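Local coordinates for DSBA-like thioredoxin domain-containing protein (Nitrosomonas europaea, PDB 2IN3) that is probably a thioredoxin-fold oxidoreductase of the DsbA family, FrnE-like subfamily, and a putative protein disulfide isomerase, at residues W11-P16 with A179-S184; W20-A25 with A117-F122; Q33-F38 with L204-L209; H66-V71 with F79-A84. One frame throughout, in Å; residues are numbered along the deposited sequence. Where two conformers were deposited one is given.

Contact 1: W11-P16 with A179-S184; sequences WYIADP and ALVVES
W11, Y12 and I13 pair antiparallel with V181, L180 and A179, the short strand axes 4.8 Å apart and their directions 153° from each other. W11 with V181 and I13 with A179 are the hydrogen-bonded pairs: W11 N reaches V181 O at 2.7 Å and I13 N reaches A179 O at 2.8 Å, and each bond is answered by one in the reverse direction. Y12 and L180, between them, form the non-hydrogen-bonded pair, where L180 CA comes to 3.3 Å from W11 O in a CA-H...O contact. On the face carrying I13 and V181, the I13 CD1 methyl meets V181 CG2 at 3.8 Å. On the other face L180 CD2 lies 3.8 Å from Y12 CD1, and both residues touch I28 of helix 19-35. E183 holds CG anti to its backbone N (chi1 -178°) and continues extended, bringing OE1 to 2.9 Å from W11 NE1. The indole N-H arrives from above the carboxylate plane, the two flat groups being turned 72° apart. W172 meets the W11 ring edge-to-face, and E183 also touches R188 of strand 187-192. These are the central antiparallel strands of a thioredoxin fold. Four main-chain bonds serve N and O of W11, I13, A179 and V181, Y12 and L180 bond outward to the flanking strands, and the indole-carboxylate bond probably fixes the rotation of the W11 ring.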
# COMPACT_ATOMS: atom_id res chain seq x y z
N TRP A 11 -1.76 -11.29 3.27
CA TRP A 11 -1.35 -9.92 3.60
C TRP A 11 -0.60 -9.25 2.45
O TRP A 11 0.45 -9.73 2.00
CB TRP A 11 -0.45 -9.92 4.85
CG TRP A 11 -1.15 -10.29 6.11
CD1 TRP A 11 -1.06 -11.48 6.78
CD2 TRP A 11 -2.06 -9.47 6.86
NE1 TRP A 11 -1.85 -11.45 7.92
CE2 TRP A 11 -2.47 -10.22 7.99
CE3 TRP A 11 -2.57 -8.17 6.68
CZ2 TRP A 11 -3.38 -9.72 8.94
CZ3 TRP A 11 -3.46 -7.67 7.65
CH2 TRP A 11 -3.86 -8.45 8.75
N TYR A 12 -1.13 -8.12 2.01
CA TYR A 12 -0.44 -7.26 1.06
C TYR A 12 0.32 -6.19 1.85
O TYR A 12 -0.29 -5.33 2.49
CB TYR A 12 -1.45 -6.62 0.09
CG TYR A 12 -0.84 -5.68 -0.93
CD1 TYR A 12 0.31 -6.04 -1.64
CD2 TYR A 12 -1.42 -4.46 -1.18
CE1 TYR A 12 0.85 -5.17 -2.63
CE2 TYR A 12 -0.89 -3.56 -2.16
CZ TYR A 12 0.25 -3.93 -2.85
OH TYR A 12 0.75 -3.07 -3.79
N ILE A 13 1.65 -6.29 1.84
CA ILE A 13 2.48 -5.44 2.67
C ILE A 13 3.05 -4.39 1.74
O ILE A 13 3.90 -4.68 0.87
CB ILE A 13 3.61 -6.23 3.40
CG1 ILE A 13 3.00 -7.34 4.28
CG2 ILE A 13 4.45 -5.29 4.24
CD1 ILE A 13 4.01 -8.33 4.88
N ALA A 14 2.57 -3.17 1.92
CA ALA A 14 2.76 -2.11 0.93
C ALA A 14 2.60 -0.74 1.54
O ALA A 14 2.00 -0.60 2.61
CB ALA A 14 1.83 -2.29 -0.24
N ASP A 15 3.15 0.25 0.85
CA ASP A 15 3.05 1.64 1.25
C ASP A 15 2.56 2.40 0.01
O ASP A 15 3.11 2.21 -1.07
CB ASP A 15 4.44 2.13 1.63
CG ASP A 15 4.42 3.53 2.21
OD1 ASP A 15 4.03 4.47 1.49
OD2 ASP A 15 4.78 3.68 3.41
N PRO A 16 1.54 3.27 0.17
CA PRO A 16 1.00 4.09 -0.93
C PRO A 16 2.07 4.96 -1.63
O PRO A 16 1.88 5.33 -2.79
CB PRO A 16 0.04 5.06 -0.21
CG PRO A 16 -0.27 4.43 1.07
CD PRO A 16 0.87 3.56 1.46
N ALA A 179 5.18 -6.74 -0.68
CA ALA A 179 5.43 -8.12 -0.27
C ALA A 179 4.09 -8.77 -0.06
O ALA A 179 3.09 -8.09 0.20
CB ALA A 179 6.27 -8.18 0.99
N LEU A 180 4.07 -10.09 -0.19
CA LEU A 180 2.85 -10.85 0.04
C LEU A 180 3.19 -11.98 0.99
O LEU A 180 4.19 -12.70 0.77
CB LEU A 180 2.31 -11.42 -1.28
CG LEU A 180 1.57 -10.41 -2.19
CD1 LEU A 180 1.23 -11.08 -3.50
CD2 LEU A 180 0.30 -9.88 -1.58
N VAL A 181 2.38 -12.12 2.02
CA VAL A 181 2.55 -13.16 3.04
C VAL A 181 1.21 -13.82 3.29
O VAL A 181 0.20 -13.13 3.54
CB VAL A 181 3.08 -12.56 4.39
CG1 VAL A 181 3.03 -13.63 5.51
CG2 VAL A 181 4.50 -12.06 4.22
N VAL A 182 1.19 -15.15 3.25
CA VAL A 182 0.03 -15.91 3.72
C VAL A 182 0.17 -16.27 5.20
O VAL A 182 1.19 -16.78 5.66
CB VAL A 182 -0.23 -17.19 2.88
CG1 VAL A 182 -1.47 -17.93 3.42
CG2 VAL A 182 -0.44 -16.85 1.40
N GLU A 183 -0.87 -15.95 5.96
CA GLU A 183 -0.92 -16.30 7.36
C GLU A 183 -2.08 -17.26 7.52
O GLU A 183 -3.23 -16.94 7.21
CB GLU A 183 -1.12 -15.05 8.21
CG GLU A 183 -1.12 -15.32 9.70
CD GLU A 183 -0.90 -14.07 10.52
OE1 GLU A 183 -1.58 -13.04 10.27
OE2 GLU A 183 -0.03 -14.13 11.43
N SER A 184 -1.75 -18.46 7.97
CA SER A 184 -2.74 -19.48 8.17
C SER A 184 -2.52 -20.09 9.56
O SER A 184 -1.51 -20.76 9.80
CB SER A 184 -2.65 -20.54 7.07
OG SER A 184 -3.60 -21.56 7.31

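Contact 2: W20-A25 with A117-F122; sequences WCWGFA and AIQRAF. With EDO (1,2-ethanediol), chain C.
W22 sets CG anti to its backbone N (chi1 -180°) and Q119 sets CG anti to its carbonyl carbon (chi1 -64°); their side chains slide past each other in opposite directions. They join two elements of a DsbA-like fold: helix 19-35, whose start carries C21 of a probable thioredoxin-type CxxC, and helix 111-123, one of the helices lying between the two halves of the thioredoxin fold in the chain. The short helix axes run 119° apart. Q119 CB packs 3.5 Å from W22 CE3, while Q119 OE1 sits near the indole plane at its edge, also 3.5 Å from W22 CE3; the amide stands steeply to the ring. Q119 NE2 comes within 3.2 Å of W22 N, but both are donors and no bond forms; NE2 gives its hydrogen bond to P16 O instead. A water donates both to C21 O, at 3.0 Å, and to Q119 OE1, at 3.2 Å. With both ends of the amide engaged, its flip is settled and its buried polar atoms are served. W22 NE1 is likewise satisfied, by P78 O. Farther out, R120 places its backbone N over one indole face and its CB 3.9 Å from W22 CH2. Its guanidinium turns to a bound 1,2-ethanediol, probably from the crystallisation liquor: R120 NE bonds O1 of the diol at 2.9 Å, and R120 NH2 donates to O2 at 2.7 Å.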
# COMPACT_ATOMS: atom_id res chain seq x y z
N TRP A 20 6.92 0.91 -6.85
CA TRP A 20 6.67 -0.47 -7.31
C TRP A 20 5.36 -1.04 -6.79
O TRP A 20 4.79 -1.96 -7.40
CB TRP A 20 7.84 -1.40 -7.04
CG TRP A 20 8.93 -1.25 -8.08
CD1 TRP A 20 10.13 -0.63 -7.94
CD2 TRP A 20 8.87 -1.72 -9.43
NE1 TRP A 20 10.85 -0.70 -9.12
CE2 TRP A 20 10.10 -1.38 -10.04
CE3 TRP A 20 7.90 -2.40 -10.18
CZ2 TRP A 20 10.37 -1.67 -11.39
CZ3 TRP A 20 8.18 -2.69 -11.52
CH2 TRP A 20 9.40 -2.33 -12.10
N CYS A 21 4.89 -0.52 -5.65
CA CYS A 21 3.55 -0.86 -5.15
C CYS A 21 2.49 -0.32 -6.12
O CYS A 21 1.50 -1.03 -6.44
CB CYS A 21 3.31 -0.30 -3.71
SG CYS A 21 4.35 -1.20 -2.47
N TRP A 22 2.67 0.91 -6.59
CA TRP A 22 1.78 1.42 -7.66
C TRP A 22 1.93 0.59 -8.95
O TRP A 22 0.94 0.29 -9.62
CB TRP A 22 2.09 2.88 -7.92
CG TRP A 22 1.30 3.62 -8.97
CD1 TRP A 22 1.81 4.48 -9.92
CD2 TRP A 22 -0.13 3.72 -9.07
NE1 TRP A 22 0.78 5.07 -10.64
CE2 TRP A 22 -0.41 4.62 -10.14
CE3 TRP A 22 -1.20 3.12 -8.39
CZ2 TRP A 22 -1.72 4.94 -10.53
CZ3 TRP A 22 -2.50 3.45 -8.78
CH2 TRP A 22 -2.75 4.33 -9.84
N GLY A 23 3.16 0.18 -9.30
CA GLY A 23 3.33 -0.72 -10.46
C GLY A 23 2.53 -2.01 -10.30
O GLY A 23 2.04 -2.59 -11.28
N PHE A 24 2.42 -2.45 -9.06
CA PHE A 24 1.84 -3.75 -8.73
C PHE A 24 0.33 -3.64 -8.49
O PHE A 24 -0.35 -4.67 -8.35
CB PHE A 24 2.51 -4.23 -7.43
CG PHE A 24 2.28 -5.68 -7.07
CD1 PHE A 24 2.85 -6.68 -7.82
CD2 PHE A 24 1.51 -6.01 -5.95
CE1 PHE A 24 2.68 -8.03 -7.47
CE2 PHE A 24 1.34 -7.34 -5.56
CZ PHE A 24 1.94 -8.36 -6.32
N ALA A 25 -0.20 -2.41 -8.44
CA ALA A 25 -1.66 -2.26 -8.16
C ALA A 25 -2.57 -3.12 -9.08
O ALA A 25 -3.51 -3.77 -8.59
CB ALA A 25 -2.10 -0.79 -8.10
N ALA A 117 -6.50 5.04 -4.42
CA ALA A 117 -6.86 6.45 -4.56
C ALA A 117 -5.71 7.36 -4.10
O ALA A 117 -5.44 8.36 -4.76
CB ALA A 117 -8.19 6.78 -3.80
N ILE A 118 -5.05 7.00 -3.00
CA ILE A 118 -3.87 7.74 -2.49
C ILE A 118 -2.72 7.69 -3.52
O ILE A 118 -2.14 8.71 -3.86
CB ILE A 118 -3.36 7.17 -1.14
CG1 ILE A 118 -4.41 7.44 -0.02
CG2 ILE A 118 -2.01 7.77 -0.79
CD1 ILE A 118 -4.09 6.66 1.25
N GLN A 119 -2.46 6.50 -4.05
CA GLN A 119 -1.35 6.34 -5.00
C GLN A 119 -1.57 7.18 -6.26
O GLN A 119 -0.62 7.78 -6.79
CB GLN A 119 -1.20 4.86 -5.36
CG GLN A 119 -0.81 3.99 -4.17
CD GLN A 119 -0.04 2.80 -4.64
OE1 GLN A 119 -0.60 1.89 -5.22
NE2 GLN A 119 1.28 2.81 -4.43
N ARG A 120 -2.80 7.22 -6.75
CA ARG A 120 -3.09 7.97 -7.95
C ARG A 120 -2.97 9.47 -7.66
O ARG A 120 -2.44 10.24 -8.50
CB ARG A 120 -4.47 7.62 -8.50
CG ARG A 120 -4.75 8.16 -9.87
CD ARG A 120 -6.21 7.84 -10.27
NE ARG A 120 -6.47 6.40 -10.36
CZ ARG A 120 -7.13 5.68 -9.46
NH1 ARG A 120 -7.64 6.23 -8.35
NH2 ARG A 120 -7.31 4.37 -9.67
N ALA A 121 -3.45 9.88 -6.48
CA ALA A 121 -3.46 11.29 -6.12
C ALA A 121 -2.02 11.79 -5.99
O ALA A 121 -1.74 12.94 -6.30
CB ALA A 121 -4.22 11.51 -4.83
N PHE A 122 -1.15 10.92 -5.49
CA PHE A 122 0.25 11.23 -5.34
C PHE A 122 1.02 11.18 -6.67
O PHE A 122 1.58 12.20 -7.11
CB PHE A 122 0.87 10.27 -4.32
CG PHE A 122 2.34 10.52 -4.06
CD1 PHE A 122 2.78 11.78 -3.62
CD2 PHE A 122 3.25 9.51 -4.22
CE1 PHE A 122 4.14 12.01 -3.36
CE2 PHE A 122 4.61 9.72 -3.97
CZ PHE A 122 5.05 10.97 -3.55
C1 EDO C . -5.10 4.76 -13.67
O1 EDO C . -4.78 5.63 -12.59
C2 EDO C . -5.31 3.35 -13.14
O2 EDO C . -5.98 3.44 -11.88
O HOH W 1 -0.93 -1.29 -4.75

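Contact 3: Q33-F38 with L204-L209; sequences QEYSAF and LLDTWL
Y35 and F38 face L205 and L209 with the backbones well apart: Y35 CA is 8.8 Å from L205 CA, and F38 CA is 8.4 Å from L209 CA. Residues 204-209 are regular helix, whereas in segment 33-38 the backbone curls back, F38 N bonding to Y35 O at 2.8 Å. Y35 turns CG anti to its carbonyl carbon (chi1 -67°), and its ring reaches the helix 198-211 surface. There L205 CD1 sits over the ring centre, 4.2 Å from the centroid and 11° off the normal, a CH-pi contact. L205 CB adds a touch at Y35 CE1, 3.8 Å away. L209 CD1 comes instead to the rim, near the ring plane, 3.7 Å from Y35 CD1. In the thioredoxin fold the helix after the first strand and the C-terminal helix cover the same sheet face, and this contact joins them; L205 also touches I191 of the sheet beneath. The phenol ends in a hydrogen bond, Y35 OH donating to D206 OD1 at 2.8 Å from 49° above the carboxylate plane. An alanine at Y35 would probably leave D206 without this donor and open a gap beside L205 and L209. In one of its two conformers E34 pairs with R202 of helix 198-211. F38 adds its CB, 4.4 Å from L209 CD2, and its backbone O beside the same methyl, while the end of its side chain leads away.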
# COMPACT_ATOMS: atom_id res chain seq x y z
N GLN A 33 -9.44 -10.24 -7.25
CA GLN A 33 -10.61 -10.62 -8.02
C GLN A 33 -10.69 -12.15 -8.15
O GLN A 33 -11.77 -12.71 -8.01
CB GLN A 33 -10.60 -9.94 -9.40
CG GLN A 33 -10.90 -8.41 -9.30
CD GLN A 33 -10.65 -7.62 -10.61
OE1 GLN A 33 -9.89 -8.06 -11.51
NE2 GLN A 33 -11.27 -6.44 -10.70
N GLU A 34 -9.54 -12.81 -8.31
CA GLU A 34 -9.51 -14.23 -8.64
C GLU A 34 -9.54 -15.15 -7.41
O GLU A 34 -10.18 -16.22 -7.43
CB GLU A 34 -8.29 -14.54 -9.49
CG GLU A 34 -8.55 -15.62 -10.50
CD GLU A 34 -7.29 -16.09 -11.22
OE1 GLU A 34 -7.29 -17.26 -11.62
OE2 GLU A 34 -6.34 -15.30 -11.41
N TYR A 35 -8.86 -14.74 -6.34
CA TYR A 35 -8.65 -15.61 -5.19
C TYR A 35 -9.50 -15.34 -3.94
O TYR A 35 -9.34 -16.04 -2.94
CB TYR A 35 -7.17 -15.60 -4.79
CG TYR A 35 -6.25 -16.24 -5.82
CD1 TYR A 35 -5.83 -17.56 -5.68
CD2 TYR A 35 -5.81 -15.51 -6.92
CE1 TYR A 35 -5.00 -18.17 -6.64
CE2 TYR A 35 -4.99 -16.09 -7.88
CZ TYR A 35 -4.57 -17.40 -7.72
OH TYR A 35 -3.72 -17.93 -8.67
N SER A 36 -10.41 -14.36 -4.00
CA SER A 36 -11.10 -13.92 -2.77
C SER A 36 -12.10 -14.91 -2.18
O SER A 36 -12.59 -14.72 -1.06
CB SER A 36 -11.71 -12.53 -2.95
OG SER A 36 -10.69 -11.54 -2.91
N ALA A 37 -12.42 -15.97 -2.92
CA ALA A 37 -13.21 -17.06 -2.38
C ALA A 37 -12.36 -17.99 -1.51
O ALA A 37 -12.90 -18.74 -0.71
CB ALA A 37 -13.93 -17.85 -3.49
N PHE A 38 -11.04 -17.89 -1.63
CA PHE A 38 -10.11 -18.86 -1.04
C PHE A 38 -9.12 -18.24 -0.06
O PHE A 38 -8.58 -18.93 0.81
CB PHE A 38 -9.35 -19.56 -2.16
CG PHE A 38 -10.25 -20.08 -3.25
CD1 PHE A 38 -11.13 -21.13 -2.99
CD2 PHE A 38 -10.25 -19.49 -4.52
CE1 PHE A 38 -11.98 -21.61 -3.98
CE2 PHE A 38 -11.10 -19.96 -5.52
CZ PHE A 38 -11.96 -21.03 -5.24
N LEU A 204 2.69 -19.14 -7.64
CA LEU A 204 3.05 -19.19 -6.21
C LEU A 204 1.82 -19.43 -5.34
O LEU A 204 1.78 -20.36 -4.52
CB LEU A 204 3.76 -17.87 -5.80
CG LEU A 204 5.10 -17.70 -6.52
CD1 LEU A 204 5.68 -16.29 -6.29
CD2 LEU A 204 6.05 -18.79 -6.12
N LEU A 205 0.77 -18.66 -5.59
CA LEU A 205 -0.49 -18.84 -4.86
C LEU A 205 -1.13 -20.20 -5.11
O LEU A 205 -1.59 -20.85 -4.17
CB LEU A 205 -1.48 -17.71 -5.15
CG LEU A 205 -0.94 -16.34 -4.73
CD1 LEU A 205 -1.83 -15.22 -5.33
CD2 LEU A 205 -0.80 -16.21 -3.21
N ASP A 206 -1.14 -20.62 -6.38
CA ASP A 206 -1.72 -21.91 -6.73
C ASP A 206 -1.03 -23.05 -5.96
O ASP A 206 -1.70 -23.94 -5.44
CB ASP A 206 -1.59 -22.15 -8.24
CG ASP A 206 -2.57 -21.30 -9.07
OD1 ASP A 206 -3.49 -20.67 -8.50
OD2 ASP A 206 -2.44 -21.31 -10.32
N THR A 207 0.30 -23.00 -5.91
CA THR A 207 1.09 -24.04 -5.22
C THR A 207 0.85 -23.99 -3.71
O THR A 207 0.68 -25.04 -3.07
CB THR A 207 2.61 -23.87 -5.58
OG1 THR A 207 2.77 -24.11 -6.97
CG2 THR A 207 3.48 -24.87 -4.80
N TRP A 208 0.81 -22.79 -3.15
CA TRP A 208 0.50 -22.64 -1.72
C TRP A 208 -0.85 -23.30 -1.41
O TRP A 208 -0.92 -24.15 -0.51
CB TRP A 208 0.55 -21.16 -1.24
CG TRP A 208 0.46 -21.16 0.28
CD1 TRP A 208 1.51 -21.24 1.16
CD2 TRP A 208 -0.73 -21.21 1.07
NE1 TRP A 208 1.04 -21.29 2.45
CE2 TRP A 208 -0.33 -21.29 2.43
CE3 TRP A 208 -2.10 -21.20 0.77
CZ2 TRP A 208 -1.26 -21.36 3.49
CZ3 TRP A 208 -3.02 -21.25 1.83
CH2 TRP A 208 -2.59 -21.33 3.17
N LEU A 209 -1.90 -22.93 -2.15
CA LEU A 209 -3.23 -23.53 -1.92
C LEU A 209 -3.29 -25.05 -2.15
O LEU A 209 -4.01 -25.75 -1.44
CB LEU A 209 -4.31 -22.83 -2.77
CG LEU A 209 -4.58 -21.36 -2.39
CD1 LEU A 209 -5.15 -20.59 -3.60
CD2 LEU A 209 -5.46 -21.24 -1.13

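Contact 4: H66-V71 with F79-A84; sequences HHWHSV and FTFENA. With EDO (1,2-ethanediol), chain D; PO4 (phosphate ion), chain B.
F79 lies over one face of the W68 indole in an offset stack with its five-membered ring, centroids 4.7 Å apart and planes at 26°. W68 CG, anti to its carbonyl carbon (chi1 -69°), starts the indole toward the F79 ring. W68 CB lies over the F79 face, 3.9 Å from the centroid in a CH-pi contact. V71 CG1 meets the F79 rim in the ring plane, 3.5 Å from CZ, while W22 and Y123 meet F79 edge-to-face. An alanine at F79 would probably uncover this W68 face and leave V71 CG1 without its aromatic neighbour. T80 presents its carbonyl O to the indole edge; its side chain points away and bonds V124 O through OG1. F81 is sandwiched: F79 CB lies over one face of its ring, and the H69 imidazole stacks on the opposite face, nearly parallel at 3° with centroids 3.9 Å apart. H69 starts off away from the loop, yet its ring comes back to make this stack. Beside it F81 CE1 touches W68 CB at 3.6 Å. From F81 the chain makes a type II beta turn closed by A84 N to F81 O at 3.1 Å, which returns A84 CB to 3.7 Å from W68 CZ3. On the helix, H67 ND1 donates at 2.9 Å to O1 of a phosphate, probably from the crystallisation liquor, that S19 also binds. The arrangement is an aromatic cluster folding a loop back on helix 58-75, next to the helix that begins at the probable thioredoxin-type CxxC.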
# COMPACT_ATOMS: atom_id res chain seq x y z
N HIS A 66 14.08 7.55 -10.93
CA HIS A 66 14.50 6.44 -11.77
C HIS A 66 13.54 5.26 -11.54
O HIS A 66 13.14 4.60 -12.51
CB HIS A 66 15.94 6.02 -11.49
CG HIS A 66 16.31 4.73 -12.16
ND1 HIS A 66 16.30 4.56 -13.53
CD2 HIS A 66 16.68 3.53 -11.64
CE1 HIS A 66 16.65 3.33 -13.83
NE2 HIS A 66 16.88 2.68 -12.70
N HIS A 67 13.17 5.02 -10.27
CA HIS A 67 12.20 3.97 -9.96
C HIS A 67 10.86 4.23 -10.66
O HIS A 67 10.28 3.32 -11.25
CB HIS A 67 12.00 3.77 -8.43
CG HIS A 67 13.20 3.15 -7.77
ND1 HIS A 67 13.42 3.21 -6.41
CD2 HIS A 67 14.26 2.50 -8.29
CE1 HIS A 67 14.57 2.62 -6.12
NE2 HIS A 67 15.11 2.18 -7.25
N TRP A 68 10.39 5.48 -10.64
CA TRP A 68 9.13 5.84 -11.30
C TRP A 68 9.19 5.54 -12.80
O TRP A 68 8.31 4.90 -13.36
CB TRP A 68 8.81 7.32 -11.13
CG TRP A 68 8.44 7.78 -9.76
CD1 TRP A 68 8.70 7.13 -8.55
CD2 TRP A 68 7.83 9.02 -9.42
NE1 TRP A 68 8.26 7.90 -7.51
CE2 TRP A 68 7.70 9.06 -8.01
CE3 TRP A 68 7.35 10.10 -10.19
CZ2 TRP A 68 7.11 10.13 -7.33
CZ3 TRP A 68 6.76 11.19 -9.51
CH2 TRP A 68 6.66 11.20 -8.09
N HIS A 69 10.23 6.01 -13.47
CA HIS A 69 10.43 5.66 -14.87
C HIS A 69 10.42 4.13 -15.10
O HIS A 69 9.73 3.66 -16.00
CB HIS A 69 11.70 6.31 -15.38
CG HIS A 69 11.60 7.79 -15.53
ND1 HIS A 69 10.86 8.38 -16.53
CD2 HIS A 69 12.17 8.81 -14.84
CE1 HIS A 69 10.99 9.70 -16.47
NE2 HIS A 69 11.78 9.98 -15.44
N SER A 70 11.17 3.36 -14.30
CA SER A 70 11.18 1.90 -14.41
C SER A 70 9.80 1.31 -14.29
O SER A 70 9.45 0.43 -15.08
CB SER A 70 12.09 1.20 -13.38
OG SER A 70 13.40 1.68 -13.48
N VAL A 71 9.05 1.76 -13.28
CA VAL A 71 7.68 1.29 -13.03
C VAL A 71 6.80 1.62 -14.24
O VAL A 71 6.06 0.77 -14.76
CB VAL A 71 7.08 1.91 -11.75
CG1 VAL A 71 5.57 1.55 -11.64
CG2 VAL A 71 7.80 1.40 -10.53
N PHE A 79 2.55 8.21 -14.20
CA PHE A 79 3.21 9.15 -13.28
C PHE A 79 3.24 10.49 -13.99
O PHE A 79 3.38 10.54 -15.19
CB PHE A 79 4.67 8.75 -13.00
CG PHE A 79 4.85 7.43 -12.28
CD1 PHE A 79 5.11 7.41 -10.90
CD2 PHE A 79 4.82 6.23 -12.98
CE1 PHE A 79 5.33 6.21 -10.23
CE2 PHE A 79 5.00 5.01 -12.31
CZ PHE A 79 5.24 4.99 -10.95
N THR A 80 3.10 11.58 -13.22
CA THR A 80 3.30 12.93 -13.74
C THR A 80 4.71 13.36 -13.37
O THR A 80 5.02 13.55 -12.20
CB THR A 80 2.28 13.91 -13.18
OG1 THR A 80 0.98 13.37 -13.37
CG2 THR A 80 2.37 15.26 -13.90
N PHE A 81 5.57 13.43 -14.38
CA PHE A 81 6.97 13.65 -14.15
C PHE A 81 7.27 15.14 -14.08
O PHE A 81 8.20 15.55 -13.39
CB PHE A 81 7.82 12.98 -15.23
CG PHE A 81 7.87 11.50 -15.10
CD1 PHE A 81 8.65 10.91 -14.13
CD2 PHE A 81 7.10 10.69 -15.92
CE1 PHE A 81 8.68 9.52 -14.00
CE2 PHE A 81 7.13 9.30 -15.79
CZ PHE A 81 7.91 8.73 -14.83
N GLU A 82 6.48 15.93 -14.80
CA GLU A 82 6.67 17.38 -14.85
C GLU A 82 6.49 17.96 -13.44
O GLU A 82 5.47 17.75 -12.80
CB GLU A 82 5.68 18.03 -15.82
CG GLU A 82 5.90 17.72 -17.30
CD GLU A 82 5.57 16.26 -17.68
OE1 GLU A 82 4.72 15.62 -16.98
OE2 GLU A 82 6.16 15.77 -18.67
N ASN A 83 7.52 18.67 -12.97
CA ASN A 83 7.59 19.21 -11.60
C ASN A 83 7.38 18.22 -10.45
O ASN A 83 7.00 18.62 -9.35
CB ASN A 83 6.71 20.45 -11.44
CG ASN A 83 7.16 21.58 -12.36
OD1 ASN A 83 6.76 21.66 -13.52
ND2 ASN A 83 8.02 22.46 -11.84
N ALA A 84 7.64 16.94 -10.70
CA ALA A 84 7.64 15.88 -9.67
C ALA A 84 8.54 16.22 -8.50
O ALA A 84 9.63 16.81 -8.67
CB ALA A 84 8.05 14.54 -10.27
C1 EDO D . 13.71 0.85 -17.21
O1 EDO D . 13.84 1.98 -16.35
C2 EDO D . 14.04 -0.41 -16.44
O2 EDO D . 15.18 -0.07 -15.65
P PO4 B . 10.53 4.01 -4.33
O1 PO4 B . 11.75 4.80 -4.70
O2 PO4 B . 10.33 3.90 -2.83
O3 PO4 B . 9.33 4.63 -4.98
O4 PO4 B . 10.77 2.58 -4.80

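In the fold
From the N terminus, strand 9-14 opens the longest-range pairing of the sheet: contact 1 closes a loop of 162 residues that contains contacts 2 and 4 whole. Helix 19-35 follows and serves both contact 2, near its start, and contact 3, near its other end. Contact 2 ties it to helix 111-123, and Y12 packing on F24 joins it to contact 1. Contact 4 folds the loop after helix 58-75 back on that helix, lies within the spans of all three others, and touches contact 2 through V71 against W20 and G23. Contact 3 brings in helix 198-211 and crosses contacts 1 and 2 along the chain; W208 meets V182 and S184 of contact 1.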